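PDB 1QSA: soluble lytic murein transglycosylase from Escherichia coli, which cleaves the glycosidic bonds between N-acetylmuramic acid and N-acetylglucosamine in peptidoglycan, forming a 1,6-anhydro bond in the muramic acid residue. Local coordinates for residues 302-307 with 326-331; 320-325 with 346-351; 340-345 with 354-359; 364-369 with 598-603. All blocks are in the same frame, centred on the assembly; numbering follows the deposited sequence.

Overall arrangement
Contacts 1, 2 and 3 follow one run of consecutive helices, from 301-310 through 319-331 and 335-346 to 351-359, in the alpha-superhelix. Contacts 1 and 2 share helix 319-331, their centres about 15 Å apart, and meet where L304 packs on W324. The centres of contacts 2 and 3 are about 6 Å apart. R359 of contact 3 reaches D327 of contact 1 and Y323 of contact 2. Contact 4, centred about 17 Å from contact 3, is joined to contact 2 by Y364 OH on Q348 O, and joins the extended chain 364-369 to helix 582-601. All four lie away from the predicted active-site residue E478; a sulfate sits beside contact 2.

Contact 1: 302-307 with 326-331; sequences RGLNTW and ADLLLE
The carboxamide of N305 and the carboxylate of D327 are the flat groups at the interface; the first meets a leucine methyl, the second only borders one. N305 brings its amide nitrogen to 4.0 Å from L328 CD1, while D327 OD2 comes only marginally near L304 CD2. The carboxylate is held from elsewhere: OD2 pairs with R301, just ahead of 302-307 on the same helix, and OD1 pairs with R359 and is also hydrogen-bonded to a glycerol probably left by the crystallisation liquor. The W307 indole turns from the interface; one face carries T306 CG2 near its rim, and the ring packs on helices 285-298 and 269-280.

The apolar centre is L328 against L304. L328 CG lies anti to its carbonyl carbon (chi1 -71°), and the forked end divides the work. CD2 meets L304 CD2 at 3.6 Å, whereas CD1 rests against the backbone at N305 CA, 3.9 Å away. L304 has CG anti to the backbone N, and its own branch CD2 also lies 3.9 Å from L328 CG; the two side chains cross at a slant. Beyond L328, L304 is covered by V292 and L296 of helix 285-298, which completes its burial. With axes 10.7 Å apart, the short segments are separated by leucine side chains rather than meeting backbone to backbone; the closest CA atoms, of N305 and L328, are 7.0 Å apart. Their N-to-C directions diverge by 126°, a steep crossing between successive helices of the alpha-superhelix.

Contact 2: 320-325 with 346-351; sequences EWRYWQ and MQQRGF. With SO4 (sulfate ion), chain B.
R322 on helix 319-331 and Q348 in the turn between helices 335-346 and 351-359 make a polar bridge from one helix of the alpha-superhelix to the turn after the next. R322 NH1 donates to Q348 OE1 at 2.7 Å, with an N-H...O angle of 160°. The acceptor sits at the edge of the guanidinium, practically in its plane, and the donor in turn lies in the carbonyl plane on a lone pair of OE1. The two planes are nevertheless turned 28° against each other.

The side chains arrive from opposite directions. Q348 extends beyond CG, while R322 bends at its third torsion (chi3 68°), carrying its end past I341, Q344 and L345 of the intervening helix. The other end of the Q348 amide is also used: NE2 gives a hydrogen bond to D319, just before 320-325, so both amide atoms tie the turn to the start of one helix.

The chain then runs through R349 to G350, at the N-cap position of helix 351-359. R349 pairs with D443 through NH1 and has at the edge of its guanidinium a sulfate, probably from the crystallisation liquor, which R448 and Y597 also bind. From R349 NE to sulfate O3 there is a weak hydrogen bond of 3.4 Å.

Contact 3: 340-345 with 354-359; sequences EILHQL and MVAAQR
R359 NH1 is gripped twice by the neighbouring helix 319-331: it forms a salt bridge with D327 OD1, and Y323 OH meets the same nitrogen in a probable hydrogen bond. Only the aliphatic root of this side chain belongs to the contact with helix 335-346. R359 CG passes L342 CD1 at 4.2 Å, and the chain then bends at its second torsion (chi2 62°), which takes the guanidinium away from L342 toward its acidic partner. The charge is thus probably neutralised beyond the apolar patch.

Inside that patch the small residue is A356. Its CB meets the carbonyl O of L342 at 3.6 Å and L342 CD2 at 3.9 Å, so one methyl touches both the backbone and the side chain of the leucine. L345 adds its own CB, one turn further on, 4.0 Å from the same methyl of A356. Helices 335-346 and 351-359 form an alpha-hairpin of the superhelix, their short segments inclined at 132°. Because A356 has nothing past CB, the axes approach to 8.3 Å, and the CA atoms of L342 and A356 come as near as 5.2 Å. L342 carries CG anti to the carbonyl carbon, and its two methyls diverge: CD2 turns to A356 CB and CD1 to R359 CG. On the far side of helix 351-359, M354 packs on A593, A596 and Y597 of helix 582-601.

Contact 4: 364-369 with 598-603; sequences YELKID and YRYFMG
Y600 and F601, in the last turn of helix 582-601, receive L366 and I368 from the extended chain 364-369. The contact docks the loop between helices 351-359 and 378-381 onto the end of helix 582-601, which probably belongs to the lysozyme-like catalytic domain of this family.

At the start of the helical segment Y598 points elsewhere: its hydroxyl binds P450 O and W481 NE1. R599 is occupied with the chain beyond, through K605 O.

Y600 does most of the touching. Its CG lies anti to the backbone N (chi1 176°), which sends the ring out from the helix toward the loop. L366 CD1 sits over one face, 3.8 Å from the ring centroid and 28° off the normal, a CH-pi contact displaced toward the rim near CG, where the closest distance is 3.4 Å. I368 CD1 meets the same ring further out, at 3.4 Å from Y600 CE2, so the two methyls touch its root and its outer end. A water lies between Y600 OH and L366 O, with weak bonds to both.

F601 follows with its ring end turned toward I368, CZ lying 4.1 Å from I368 CD1. The two aromatic neighbours also touch: F601 CE1 lies in plane at an edge of the Y600 ring, and Y600 CD2 over a face of F601, toward its rim. L445 of helix 445-448 completes the apolar cluster, packing against L366, I368 and F601.

Past M602 the helix closes in a Schellman motif at G603, whose positive phi (88°) turns the chain; G603 N bonds back to Y600 O at 3.0 Å.

Contact 1: 302-307 with 326-331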
# COMPACT_ATOMS: atom_id res chain seq x y z
N ARG A 302 -4.76 -33.42 11.39
CA ARG A 302 -6.02 -33.38 12.15
C ARG A 302 -6.40 -31.93 12.43
O ARG A 302 -7.58 -31.57 12.39
CB ARG A 302 -5.90 -34.13 13.48
CG ARG A 302 -5.84 -35.61 13.28
CD ARG A 302 -5.91 -36.40 14.57
NE ARG A 302 -6.08 -37.81 14.23
CZ ARG A 302 -5.99 -38.82 15.09
NH1 ARG A 302 -5.72 -38.59 16.37
NH2 ARG A 302 -6.17 -40.06 14.66
N GLY A 303 -5.39 -31.12 12.73
CA GLY A 303 -5.61 -29.71 13.01
C GLY A 303 -6.15 -28.98 11.80
O GLY A 303 -7.03 -28.14 11.93
N LEU A 304 -5.64 -29.30 10.62
CA LEU A 304 -6.11 -28.64 9.41
C LEU A 304 -7.59 -28.97 9.22
O LEU A 304 -8.38 -28.09 8.91
CB LEU A 304 -5.31 -29.12 8.20
CG LEU A 304 -5.77 -28.54 6.86
CD1 LEU A 304 -5.68 -27.00 6.90
CD2 LEU A 304 -4.97 -29.13 5.71
N ASN A 305 -7.94 -30.24 9.41
CA ASN A 305 -9.34 -30.67 9.25
C ASN A 305 -10.22 -29.93 10.26
O ASN A 305 -11.23 -29.34 9.89
CB ASN A 305 -9.46 -32.18 9.45
CG ASN A 305 -10.88 -32.69 9.22
OD1 ASN A 305 -11.56 -33.13 10.15
ND2 ASN A 305 -11.34 -32.61 7.98
N THR A 306 -9.80 -29.91 11.52
CA THR A 306 -10.55 -29.26 12.59
C THR A 306 -10.76 -27.76 12.36
O THR A 306 -11.89 -27.26 12.42
CB THR A 306 -9.84 -29.43 13.94
OG1 THR A 306 -9.81 -30.82 14.29
CG2 THR A 306 -10.56 -28.63 15.05
N TRP A 307 -9.67 -27.05 12.11
CA TRP A 307 -9.73 -25.60 11.93
C TRP A 307 -10.34 -25.09 10.62
O TRP A 307 -11.01 -24.06 10.61
CB TRP A 307 -8.36 -25.00 12.25
CG TRP A 307 -8.00 -25.22 13.70
CD1 TRP A 307 -7.05 -26.08 14.19
CD2 TRP A 307 -8.63 -24.63 14.85
NE1 TRP A 307 -7.06 -26.07 15.56
CE2 TRP A 307 -8.01 -25.18 16.00
CE3 TRP A 307 -9.65 -23.68 15.02
CZ2 TRP A 307 -8.39 -24.82 17.30
CZ3 TRP A 307 -10.02 -23.32 16.31
CH2 TRP A 307 -9.39 -23.89 17.43
N ALA A 326 -9.70 -29.42 -0.83
CA ALA A 326 -9.40 -30.42 -1.84
C ALA A 326 -8.24 -31.30 -1.36
O ALA A 326 -8.26 -32.51 -1.54
CB ALA A 326 -9.05 -29.76 -3.15
N ASP A 327 -7.23 -30.67 -0.75
CA ASP A 327 -6.07 -31.40 -0.23
C ASP A 327 -6.49 -32.44 0.82
O ASP A 327 -6.03 -33.59 0.79
CB ASP A 327 -5.06 -30.42 0.37
CG ASP A 327 -3.80 -31.10 0.86
OD1 ASP A 327 -2.90 -31.38 0.03
OD2 ASP A 327 -3.71 -31.37 2.07
N LEU A 328 -7.39 -32.04 1.72
CA LEU A 328 -7.90 -32.95 2.76
C LEU A 328 -8.71 -34.10 2.13
O LEU A 328 -8.53 -35.27 2.49
CB LEU A 328 -8.80 -32.19 3.72
CG LEU A 328 -8.15 -31.21 4.69
CD1 LEU A 328 -9.25 -30.43 5.40
CD2 LEU A 328 -7.26 -31.96 5.69
N LEU A 329 -9.56 -33.76 1.17
CA LEU A 329 -10.40 -34.75 0.48
C LEU A 329 -9.57 -35.77 -0.28
O LEU A 329 -9.89 -36.96 -0.30
CB LEU A 329 -11.37 -34.06 -0.48
CG LEU A 329 -12.55 -33.34 0.18
CD1 LEU A 329 -13.24 -32.44 -0.86
CD2 LEU A 329 -13.53 -34.34 0.79
N LEU A 330 -8.48 -35.32 -0.90
CA LEU A 330 -7.60 -36.23 -1.62
C LEU A 330 -7.00 -37.25 -0.65
O LEU A 330 -7.01 -38.45 -0.94
CB LEU A 330 -6.46 -35.48 -2.32
CG LEU A 330 -6.85 -34.72 -3.59
CD1 LEU A 330 -5.69 -33.80 -4.02
CD2 LEU A 330 -7.17 -35.73 -4.70
N GLU A 331 -6.53 -36.80 0.51
CA GLU A 331 -5.93 -37.73 1.47
C GLU A 331 -6.97 -38.72 2.00
O GLU A 331 -6.63 -39.86 2.34
CB GLU A 331 -5.26 -37.01 2.64
CG GLU A 331 -4.45 -37.99 3.50
CD GLU A 331 -3.67 -37.36 4.64
OE1 GLU A 331 -3.92 -36.18 5.01
OE2 GLU A 331 -2.80 -38.08 5.18

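Contact 2: 320-325 with 346-351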
# COMPACT_ATOMS: atom_id res chain seq x y z
N GLU A 320 -7.60 -20.15 -1.41
CA GLU A 320 -6.76 -20.94 -0.51
C GLU A 320 -7.51 -22.03 0.26
O GLU A 320 -7.05 -23.17 0.32
CB GLU A 320 -5.97 -20.06 0.46
CG GLU A 320 -6.81 -19.15 1.39
CD GLU A 320 -6.95 -17.74 0.88
OE1 GLU A 320 -7.06 -17.55 -0.35
OE2 GLU A 320 -7.00 -16.81 1.71
N TRP A 321 -8.68 -21.69 0.79
CA TRP A 321 -9.43 -22.66 1.59
C TRP A 321 -10.10 -23.72 0.73
O TRP A 321 -10.33 -24.84 1.20
CB TRP A 321 -10.37 -21.96 2.56
CG TRP A 321 -9.68 -20.90 3.40
CD1 TRP A 321 -10.20 -19.70 3.77
CD2 TRP A 321 -8.33 -20.93 3.92
NE1 TRP A 321 -9.27 -18.97 4.48
CE2 TRP A 321 -8.11 -19.70 4.59
CE3 TRP A 321 -7.28 -21.87 3.88
CZ2 TRP A 321 -6.89 -19.38 5.22
CZ3 TRP A 321 -6.05 -21.54 4.50
CH2 TRP A 321 -5.88 -20.30 5.16
N ARG A 322 -10.43 -23.37 -0.51
CA ARG A 322 -10.99 -24.36 -1.42
C ARG A 322 -9.88 -25.37 -1.77
O ARG A 322 -10.10 -26.59 -1.76
CB ARG A 322 -11.53 -23.70 -2.68
CG ARG A 322 -12.79 -22.89 -2.43
CD ARG A 322 -13.19 -22.09 -3.64
NE ARG A 322 -13.64 -22.94 -4.74
CZ ARG A 322 -13.62 -22.58 -6.02
NH1 ARG A 322 -13.15 -21.39 -6.38
NH2 ARG A 322 -14.05 -23.42 -6.95
N TYR A 323 -8.67 -24.87 -2.01
CA TYR A 323 -7.56 -25.77 -2.33
C TYR A 323 -7.27 -26.69 -1.15
O TYR A 323 -7.10 -27.89 -1.33
CB TYR A 323 -6.26 -25.02 -2.69
CG TYR A 323 -5.10 -25.99 -2.89
CD1 TYR A 323 -4.93 -26.68 -4.09
CD2 TYR A 323 -4.22 -26.28 -1.84
CE1 TYR A 323 -3.92 -27.64 -4.24
CE2 TYR A 323 -3.21 -27.22 -1.98
CZ TYR A 323 -3.07 -27.90 -3.18
OH TYR A 323 -2.08 -28.83 -3.31
N TRP A 324 -7.21 -26.13 0.06
CA TRP A 324 -6.88 -26.98 1.22
C TRP A 324 -8.00 -27.96 1.56
O TRP A 324 -7.74 -29.04 2.11
CB TRP A 324 -6.38 -26.15 2.40
CG TRP A 324 -4.97 -25.64 2.11
CD1 TRP A 324 -4.61 -24.35 1.80
CD2 TRP A 324 -3.77 -26.42 2.00
NE1 TRP A 324 -3.27 -24.29 1.48
CE2 TRP A 324 -2.73 -25.55 1.59
CE3 TRP A 324 -3.48 -27.79 2.19
CZ2 TRP A 324 -1.42 -25.98 1.37
CZ3 TRP A 324 -2.17 -28.22 1.97
CH2 TRP A 324 -1.15 -27.32 1.56
N GLN A 325 -9.23 -27.64 1.16
CA GLN A 325 -10.34 -28.57 1.36
C GLN A 325 -10.11 -29.74 0.40
O GLN A 325 -10.29 -30.90 0.77
CB GLN A 325 -11.68 -27.89 1.03
CG GLN A 325 -12.89 -28.80 1.23
CD GLN A 325 -13.05 -29.27 2.67
OE1 GLN A 325 -12.45 -30.26 3.09
NE2 GLN A 325 -13.85 -28.54 3.43
N MET A 346 -8.93 -24.19 -11.45
CA MET A 346 -8.16 -24.01 -12.68
C MET A 346 -8.81 -23.06 -13.69
O MET A 346 -8.12 -22.52 -14.56
CB MET A 346 -7.90 -25.36 -13.34
CG MET A 346 -6.84 -26.21 -12.65
SD MET A 346 -6.82 -27.91 -13.30
CE MET A 346 -6.23 -27.65 -14.95
N GLN A 347 -10.12 -22.90 -13.59
CA GLN A 347 -10.86 -22.01 -14.50
C GLN A 347 -10.60 -20.55 -14.16
O GLN A 347 -10.90 -19.65 -14.97
CB GLN A 347 -12.35 -22.31 -14.44
CG GLN A 347 -12.72 -23.69 -14.99
CD GLN A 347 -14.19 -24.04 -14.85
OE1 GLN A 347 -14.57 -25.20 -14.97
NE2 GLN A 347 -15.02 -23.03 -14.60
N GLN A 348 -10.09 -20.31 -12.96
CA GLN A 348 -9.82 -18.96 -12.47
C GLN A 348 -8.40 -18.51 -12.71
O GLN A 348 -7.57 -19.26 -13.22
CB GLN A 348 -10.16 -18.87 -10.98
CG GLN A 348 -11.60 -19.26 -10.66
CD GLN A 348 -11.85 -19.49 -9.17
OE1 GLN A 348 -12.75 -20.24 -8.80
NE2 GLN A 348 -11.04 -18.85 -8.32
N ARG A 349 -8.12 -17.26 -12.34
CA ARG A 349 -6.81 -16.66 -12.55
C ARG A 349 -6.02 -16.58 -11.25
O ARG A 349 -6.59 -16.35 -10.19
CB ARG A 349 -7.02 -15.24 -13.12
CG ARG A 349 -5.78 -14.47 -13.49
CD ARG A 349 -6.13 -13.00 -13.81
NE ARG A 349 -6.72 -12.33 -12.65
CZ ARG A 349 -8.01 -12.11 -12.47
NH1 ARG A 349 -8.89 -12.42 -13.42
NH2 ARG A 349 -8.44 -11.52 -11.37
N GLY A 350 -4.71 -16.80 -11.32
CA GLY A 350 -3.89 -16.65 -10.12
C GLY A 350 -3.12 -17.82 -9.55
O GLY A 350 -3.05 -18.90 -10.13
N PHE A 351 -2.51 -17.55 -8.41
CA PHE A 351 -1.68 -18.52 -7.70
C PHE A 351 -2.33 -19.88 -7.46
O PHE A 351 -1.82 -20.89 -7.96
CB PHE A 351 -1.19 -17.93 -6.38
CG PHE A 351 -0.34 -18.88 -5.57
CD1 PHE A 351 1.00 -19.07 -5.89
CD2 PHE A 351 -0.88 -19.57 -4.49
CE1 PHE A 351 1.79 -19.93 -5.12
CE2 PHE A 351 -0.11 -20.43 -3.73
CZ PHE A 351 1.23 -20.61 -4.04
S SO4 B . -3.20 -12.31 -10.88
O1 SO4 B . -2.17 -13.31 -10.55
O2 SO4 B . -3.46 -12.33 -12.33
O3 SO4 B . -4.43 -12.66 -10.15
O4 SO4 B . -2.77 -10.96 -10.47

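Contact 3: 340-345 with 354-359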
# COMPACT_ATOMS: atom_id res chain seq x y z
N GLU A 340 -12.92 -32.07 -8.55
CA GLU A 340 -13.90 -31.15 -9.11
C GLU A 340 -13.56 -29.75 -8.56
O GLU A 340 -13.62 -28.76 -9.30
CB GLU A 340 -15.32 -31.56 -8.74
CG GLU A 340 -16.41 -30.60 -9.25
CD GLU A 340 -16.34 -30.32 -10.75
OE1 GLU A 340 -16.02 -31.24 -11.55
OE2 GLU A 340 -16.62 -29.16 -11.15
N ILE A 341 -13.15 -29.68 -7.30
CA ILE A 341 -12.76 -28.40 -6.69
C ILE A 341 -11.54 -27.86 -7.42
O ILE A 341 -11.50 -26.68 -7.78
CB ILE A 341 -12.42 -28.52 -5.17
CG1 ILE A 341 -13.68 -28.86 -4.36
CG2 ILE A 341 -11.79 -27.20 -4.67
CD1 ILE A 341 -13.41 -29.15 -2.88
N LEU A 342 -10.55 -28.72 -7.64
CA LEU A 342 -9.32 -28.35 -8.33
C LEU A 342 -9.62 -27.90 -9.76
O LEU A 342 -9.09 -26.90 -10.23
CB LEU A 342 -8.32 -29.51 -8.33
CG LEU A 342 -7.80 -29.91 -6.94
CD1 LEU A 342 -6.79 -31.04 -7.08
CD2 LEU A 342 -7.14 -28.71 -6.24
N HIS A 343 -10.51 -28.61 -10.45
CA HIS A 343 -10.86 -28.23 -11.82
C HIS A 343 -11.59 -26.88 -11.85
O HIS A 343 -11.40 -26.10 -12.78
CB HIS A 343 -11.68 -29.33 -12.51
CG HIS A 343 -10.84 -30.45 -13.05
ND1 HIS A 343 -11.14 -31.78 -12.84
CD2 HIS A 343 -9.72 -30.43 -13.80
CE1 HIS A 343 -10.23 -32.53 -13.43
NE2 HIS A 343 -9.35 -31.74 -14.02
N GLN A 344 -12.41 -26.61 -10.84
CA GLN A 344 -13.11 -25.32 -10.77
C GLN A 344 -12.09 -24.21 -10.54
O GLN A 344 -12.18 -23.13 -11.12
CB GLN A 344 -14.16 -25.32 -9.66
CG GLN A 344 -15.44 -26.03 -10.07
CD GLN A 344 -16.01 -25.50 -11.38
OE1 GLN A 344 -16.51 -24.37 -11.44
NE2 GLN A 344 -15.90 -26.30 -12.43
N LEU A 345 -11.10 -24.49 -9.70
CA LEU A 345 -10.05 -23.50 -9.41
C LEU A 345 -9.23 -23.17 -10.65
O LEU A 345 -8.91 -22.01 -10.88
CB LEU A 345 -9.14 -24.01 -8.29
CG LEU A 345 -9.58 -23.75 -6.85
CD1 LEU A 345 -8.59 -24.41 -5.89
CD2 LEU A 345 -9.65 -22.25 -6.60
N MET A 354 -3.23 -21.99 -10.43
CA MET A 354 -2.01 -22.59 -10.99
C MET A 354 -1.50 -23.76 -10.14
O MET A 354 -0.96 -24.74 -10.67
CB MET A 354 -0.89 -21.54 -11.07
CG MET A 354 -1.12 -20.40 -12.04
SD MET A 354 0.26 -19.22 -11.97
CE MET A 354 -0.39 -17.93 -13.03
N VAL A 355 -1.64 -23.64 -8.82
CA VAL A 355 -1.26 -24.70 -7.91
C VAL A 355 -2.14 -25.92 -8.24
O VAL A 355 -1.65 -27.06 -8.34
CB VAL A 355 -1.51 -24.33 -6.43
CG1 VAL A 355 -1.39 -25.57 -5.55
CG2 VAL A 355 -0.49 -23.29 -5.94
N ALA A 356 -3.43 -25.66 -8.41
CA ALA A 356 -4.41 -26.70 -8.70
C ALA A 356 -4.03 -27.50 -9.93
O ALA A 356 -4.05 -28.73 -9.91
CB ALA A 356 -5.82 -26.10 -8.83
N ALA A 357 -3.65 -26.79 -11.00
CA ALA A 357 -3.24 -27.43 -12.24
C ALA A 357 -2.00 -28.32 -12.02
O ALA A 357 -1.98 -29.48 -12.45
CB ALA A 357 -2.95 -26.38 -13.30
N GLN A 358 -0.98 -27.80 -11.34
CA GLN A 358 0.22 -28.57 -11.07
C GLN A 358 -0.08 -29.79 -10.17
O GLN A 358 0.45 -30.87 -10.40
CB GLN A 358 1.32 -27.70 -10.45
CG GLN A 358 2.66 -28.44 -10.30
CD GLN A 358 3.89 -27.52 -10.32
OE1 GLN A 358 3.77 -26.29 -10.36
NE2 GLN A 358 5.07 -28.13 -10.25
N ARG A 359 -0.98 -29.62 -9.21
CA ARG A 359 -1.34 -30.71 -8.30
C ARG A 359 -1.92 -31.91 -9.05
O ARG A 359 -1.52 -33.05 -8.80
CB ARG A 359 -2.32 -30.23 -7.21
CG ARG A 359 -2.72 -31.32 -6.19
CD ARG A 359 -1.49 -31.82 -5.44
NE ARG A 359 -1.74 -32.98 -4.57
CZ ARG A 359 -2.22 -32.91 -3.34
NH1 ARG A 359 -2.63 -31.75 -2.85
NH2 ARG A 359 -2.37 -34.03 -2.63

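Contact 4: 364-369 with 598-603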
# COMPACT_ATOMS: atom_id res chain seq x y z
N TYR A 364 -1.94 -25.57 -17.04
CA TYR A 364 -2.79 -24.44 -16.70
C TYR A 364 -3.09 -23.62 -17.97
O TYR A 364 -2.19 -23.37 -18.77
CB TYR A 364 -2.12 -23.55 -15.65
CG TYR A 364 -2.92 -22.33 -15.30
CD1 TYR A 364 -4.05 -22.42 -14.49
CD2 TYR A 364 -2.59 -21.08 -15.82
CE1 TYR A 364 -4.83 -21.30 -14.21
CE2 TYR A 364 -3.36 -19.95 -15.55
CZ TYR A 364 -4.48 -20.07 -14.74
OH TYR A 364 -5.28 -18.98 -14.50
N GLU A 365 -4.35 -23.24 -18.14
CA GLU A 365 -4.76 -22.45 -19.29
C GLU A 365 -4.87 -20.97 -18.95
O GLU A 365 -5.69 -20.58 -18.12
CB GLU A 365 -6.10 -22.94 -19.83
CG GLU A 365 -6.04 -24.32 -20.49
CD GLU A 365 -7.37 -24.75 -21.07
OE1 GLU A 365 -8.43 -24.43 -20.48
OE2 GLU A 365 -7.37 -25.42 -22.13
N LEU A 366 -4.02 -20.17 -19.56
CA LEU A 366 -4.04 -18.73 -19.33
C LEU A 366 -5.16 -18.11 -20.14
O LEU A 366 -5.28 -18.35 -21.34
CB LEU A 366 -2.73 -18.09 -19.77
CG LEU A 366 -1.48 -18.22 -18.89
CD1 LEU A 366 -0.39 -17.36 -19.48
CD2 LEU A 366 -1.81 -17.72 -17.51
N LYS A 367 -6.02 -17.35 -19.47
CA LYS A 367 -7.09 -16.65 -20.17
C LYS A 367 -6.49 -15.29 -20.53
O LYS A 367 -6.06 -14.54 -19.65
CB LYS A 367 -8.32 -16.46 -19.28
CG LYS A 367 -9.38 -15.58 -19.92
CD LYS A 367 -10.67 -15.56 -19.12
CE LYS A 367 -11.66 -14.55 -19.69
NZ LYS A 367 -11.94 -14.77 -21.14
N ILE A 368 -6.38 -15.01 -21.83
CA ILE A 368 -5.82 -13.73 -22.27
C ILE A 368 -6.81 -12.96 -23.15
O ILE A 368 -7.06 -13.35 -24.29
CB ILE A 368 -4.50 -13.93 -23.07
CG1 ILE A 368 -3.50 -14.73 -22.23
CG2 ILE A 368 -3.88 -12.57 -23.43
CD1 ILE A 368 -2.23 -15.09 -22.95
N ASP A 369 -7.45 -11.95 -22.57
CA ASP A 369 -8.39 -11.08 -23.30
C ASP A 369 -7.53 -10.08 -24.06
O ASP A 369 -6.57 -9.54 -23.51
CB ASP A 369 -9.28 -10.31 -22.33
CG ASP A 369 -10.28 -11.19 -21.61
OD1 ASP A 369 -10.35 -12.40 -21.89
OD2 ASP A 369 -11.00 -10.65 -20.74
N TYR A 598 5.37 -14.37 -17.15
CA TYR A 598 6.55 -13.98 -17.90
C TYR A 598 7.11 -15.11 -18.73
O TYR A 598 7.49 -14.92 -19.89
CB TYR A 598 7.60 -13.33 -16.99
CG TYR A 598 7.34 -11.84 -16.86
CD1 TYR A 598 7.51 -11.00 -17.96
CD2 TYR A 598 6.80 -11.29 -15.70
CE1 TYR A 598 7.13 -9.64 -17.92
CE2 TYR A 598 6.42 -9.93 -15.65
CZ TYR A 598 6.58 -9.12 -16.76
OH TYR A 598 6.11 -7.82 -16.75
N ARG A 599 7.13 -16.31 -18.16
CA ARG A 599 7.62 -17.47 -18.90
C ARG A 599 6.72 -17.67 -20.12
O ARG A 599 7.22 -17.89 -21.22
CB ARG A 599 7.64 -18.73 -18.01
CG ARG A 599 8.85 -18.74 -17.07
CD ARG A 599 8.82 -19.91 -16.10
NE ARG A 599 8.71 -21.19 -16.80
CZ ARG A 599 9.72 -21.82 -17.40
NH1 ARG A 599 10.95 -21.32 -17.39
NH2 ARG A 599 9.49 -22.98 -18.01
N TYR A 600 5.41 -17.52 -19.94
CA TYR A 600 4.48 -17.68 -21.05
C TYR A 600 4.79 -16.70 -22.18
O TYR A 600 4.91 -17.11 -23.35
CB TYR A 600 3.02 -17.52 -20.60
CG TYR A 600 2.06 -17.59 -21.76
CD1 TYR A 600 1.64 -18.82 -22.26
CD2 TYR A 600 1.62 -16.42 -22.40
CE1 TYR A 600 0.80 -18.88 -23.38
CE2 TYR A 600 0.79 -16.48 -23.51
CZ TYR A 600 0.39 -17.71 -23.99
OH TYR A 600 -0.44 -17.78 -25.09
N PHE A 601 4.93 -15.42 -21.85
CA PHE A 601 5.20 -14.40 -22.85
C PHE A 601 6.59 -14.51 -23.48
O PHE A 601 6.84 -13.94 -24.53
CB PHE A 601 4.89 -13.01 -22.31
CG PHE A 601 3.42 -12.76 -22.12
CD1 PHE A 601 2.55 -12.81 -23.22
CD2 PHE A 601 2.89 -12.52 -20.86
CE1 PHE A 601 1.17 -12.63 -23.06
CE2 PHE A 601 1.51 -12.34 -20.69
CZ PHE A 601 0.65 -12.40 -21.79
N MET A 602 7.47 -15.28 -22.84
CA MET A 602 8.81 -15.51 -23.36
C MET A 602 8.86 -16.81 -24.18
O MET A 602 9.92 -17.21 -24.67
CB MET A 602 9.83 -15.57 -22.23
CG MET A 602 10.04 -14.24 -21.54
SD MET A 602 11.18 -14.42 -20.17
CE MET A 602 10.91 -12.89 -19.34
N GLY A 603 7.72 -17.48 -24.29
CA GLY A 603 7.64 -18.71 -25.06
C GLY A 603 7.97 -20.01 -24.33
O GLY A 603 8.20 -21.04 -24.97
O HOH W 1 -3.29 -19.14 -23.88